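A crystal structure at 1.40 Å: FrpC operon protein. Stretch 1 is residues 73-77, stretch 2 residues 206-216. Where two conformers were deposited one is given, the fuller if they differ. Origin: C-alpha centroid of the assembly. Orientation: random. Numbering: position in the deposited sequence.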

# COMPACT_ATOMS: atom_id res chain seq x y z
N GLY A 73 -3.16 14.89 8.78
CA GLY A 73 -2.64 14.26 7.56
C GLY A 73 -3.64 13.39 6.80
O GLY A 73 -4.80 13.77 6.62
N TRP A 74 -3.15 12.29 6.25
CA TRP A 74 -3.97 11.17 5.83
C TRP A 74 -3.76 10.03 6.82
O TRP A 74 -2.66 9.88 7.37
CB TRP A 74 -3.55 10.66 4.46
CG TRP A 74 -3.71 11.63 3.32
CD1 TRP A 74 -2.79 12.50 2.83
CD2 TRP A 74 -4.86 11.75 2.48
NE1 TRP A 74 -3.30 13.18 1.75
CE2 TRP A 74 -4.58 12.75 1.52
CE3 TRP A 74 -6.11 11.13 2.44
CZ2 TRP A 74 -5.49 13.12 0.53
CZ3 TRP A 74 -7.01 11.50 1.47
CH2 TRP A 74 -6.69 12.49 0.52
N VAL A 75 -4.79 9.21 7.02
CA VAL A 75 -4.68 8.02 7.86
C VAL A 75 -5.25 6.81 7.14
O VAL A 75 -6.04 6.97 6.21
CB VAL A 75 -5.37 8.17 9.25
CG1 VAL A 75 -4.71 9.29 10.01
CG2 VAL A 75 -6.87 8.38 9.09
N LEU A 76 -4.82 5.63 7.57
CA LEU A 76 -5.29 4.36 7.05
C LEU A 76 -6.15 3.67 8.08
O LEU A 76 -5.81 3.63 9.27
CB LEU A 76 -4.13 3.42 6.71
CG LEU A 76 -3.04 4.01 5.83
CD1 LEU A 76 -1.92 2.98 5.64
CD2 LEU A 76 -3.58 4.59 4.51
N GLU A 77 -7.23 3.05 7.61
CA GLU A 77 -8.16 2.36 8.50
C GLU A 77 -8.53 0.99 8.00
O GLU A 77 -8.71 0.81 6.80
CB GLU A 77 -9.46 3.17 8.65
CG GLU A 77 -9.24 4.53 9.24
CD GLU A 77 -10.50 5.33 9.48
OE1 GLU A 77 -11.56 5.02 8.92
OE2 GLU A 77 -10.40 6.32 10.25
N GLN A 206 5.55 14.76 1.47
CA GLN A 206 5.09 14.53 2.82
C GLN A 206 3.88 13.61 2.84
O GLN A 206 3.77 12.73 3.71
CB GLN A 206 4.80 15.85 3.55
CG GLN A 206 6.03 16.72 3.82
CD GLN A 206 6.39 17.69 2.69
OE1 GLN A 206 5.90 17.59 1.56
NE2 GLN A 206 7.27 18.63 3.01
N GLU A 207 2.95 13.80 1.91
CA GLU A 207 1.79 12.90 1.80
C GLU A 207 2.22 11.48 1.46
O GLU A 207 1.74 10.53 2.06
CB GLU A 207 0.82 13.40 0.74
CG GLU A 207 0.07 14.66 1.16
CD GLU A 207 -0.79 15.22 0.04
OE1 GLU A 207 -0.23 15.72 -0.97
OE2 GLU A 207 -2.04 15.23 0.21
N LEU A 208 3.14 11.35 0.51
CA LEU A 208 3.57 10.03 0.03
C LEU A 208 4.42 9.28 1.06
O LEU A 208 4.15 8.12 1.38
CB LEU A 208 4.31 10.20 -1.29
CG LEU A 208 3.52 10.78 -2.45
CD1 LEU A 208 4.43 11.23 -3.61
CD2 LEU A 208 2.55 9.73 -2.94
N VAL A 209 5.45 9.94 1.60
CA VAL A 209 6.25 9.34 2.68
C VAL A 209 5.41 9.07 3.92
O VAL A 209 5.55 8.02 4.55
CB VAL A 209 7.51 10.21 3.02
CG1 VAL A 209 8.22 9.65 4.26
CG2 VAL A 209 8.47 10.18 1.84
N GLY A 210 4.50 9.98 4.26
CA GLY A 210 3.62 9.76 5.40
C GLY A 210 2.84 8.47 5.27
O GLY A 210 2.70 7.71 6.23
N TYR A 211 2.29 8.23 4.09
CA TYR A 211 1.53 7.00 3.83
C TYR A 211 2.44 5.82 4.05
O TYR A 211 2.05 4.85 4.75
CB TYR A 211 0.94 7.08 2.42
CG TYR A 211 -0.07 5.99 2.06
CD1 TYR A 211 -1.36 6.32 1.73
CD2 TYR A 211 0.29 4.65 2.06
CE1 TYR A 211 -2.28 5.34 1.39
CE2 TYR A 211 -0.62 3.68 1.73
CZ TYR A 211 -1.92 4.02 1.40
OH TYR A 211 -2.79 2.97 1.09
N HIS A 212 3.63 5.85 3.46
CA HIS A 212 4.51 4.71 3.59
C HIS A 212 4.94 4.46 5.02
O HIS A 212 5.02 3.30 5.44
CB HIS A 212 5.72 4.79 2.66
CG HIS A 212 6.47 3.52 2.64
ND1 HIS A 212 5.87 2.33 2.26
CD2 HIS A 212 7.73 3.21 3.02
CE1 HIS A 212 6.72 1.35 2.43
NE2 HIS A 212 7.87 1.85 2.88
N GLN A 213 5.17 5.52 5.79
CA GLN A 213 5.51 5.34 7.19
C GLN A 213 4.38 4.63 7.92
O GLN A 213 4.62 3.79 8.80
CB GLN A 213 5.82 6.70 7.85
CG GLN A 213 7.10 7.31 7.38
CD GLN A 213 7.31 8.75 7.85
OE1 GLN A 213 6.36 9.48 8.13
NE2 GLN A 213 8.55 9.17 7.88
N GLN A 214 3.13 4.96 7.59
CA GLN A 214 1.99 4.28 8.19
C GLN A 214 1.95 2.80 7.79
O GLN A 214 1.67 1.96 8.61
CB GLN A 214 0.69 4.99 7.82
CG GLN A 214 0.62 6.40 8.44
CD GLN A 214 -0.43 7.25 7.77
OE1 GLN A 214 -1.43 6.73 7.27
NE2 GLN A 214 -0.22 8.55 7.75
N VAL A 215 2.29 2.50 6.53
CA VAL A 215 2.32 1.11 6.06
C VAL A 215 3.41 0.34 6.80
O VAL A 215 3.19 -0.79 7.21
CB VAL A 215 2.52 1.04 4.55
CG1 VAL A 215 2.75 -0.39 4.12
CG2 VAL A 215 1.33 1.63 3.84
N GLU A 216 4.59 0.94 6.98
CA GLU A 216 5.69 0.27 7.68
C GLU A 216 5.26 -0.06 9.11
O GLU A 216 5.47 -1.17 9.58
CB GLU A 216 6.91 1.18 7.72
CG GLU A 216 7.54 1.44 6.41
CD GLU A 216 8.77 2.31 6.51
OE1 GLU A 216 8.65 3.53 6.80
OE2 GLU A 216 9.85 1.75 6.26
O HOH W 1 -2.67 5.39 9.60

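A strand laid against a helix must satisfy two demands at once: the side chains it turns toward the helix need a place to pack or a partner, and its backbone polar groups need partners. The FrpC operon protein offers a compact example, in which strand 73–77 runs at 28° to helix 206–216, with 8.7 Å between the axes at closest approach and 347 Å² buried in all. Trp74 and Leu76, which direct their CA-to-CB bonds toward the helix, have most of the strand's covered surface, while Val75 points away.

Gly73 makes no contact, and its backbone angles by themselves call for glycine, since a CB would be jammed against the preceding carbonyl oxygen. Trp74 then engages the helix through both its ring and its backbone. Its indole NE1 donates to Glu207 OE2 at 2.9 Å, and the angle of 176° at the hydrogen is almost straight; OE2 lies at the ring edge, near its plane, where the N-H points. Glu207 sets out sideways, but its extended chi2 helps bring the acid group within reach. The carbonyl O of Trp74 accepts from Gln214 NE2 at 2.8 Å, with a more bent angle of 145°.

Val75 contributes little beyond its backbone, its CA resting 3.5 Å from Gln214 OE1. That same oxygen serves Leu76 indirectly: a water accepts from Leu76 N and donates to Gln214 OE1, both at 3.0 Å. One amide side chain thus answers a strand carbonyl directly and the N-H two residues on through water.

Leu76 supplies the apolar part. Its CD2 sits over a face of the Tyr211 ring, 3.8 Å from the centroid of that ring, in a CH-pi contact, while its CD1 meets Val215 CG2 at 4.0 Å. Glu77 lies out of reach, its carboxylate engaged elsewhere in the structure.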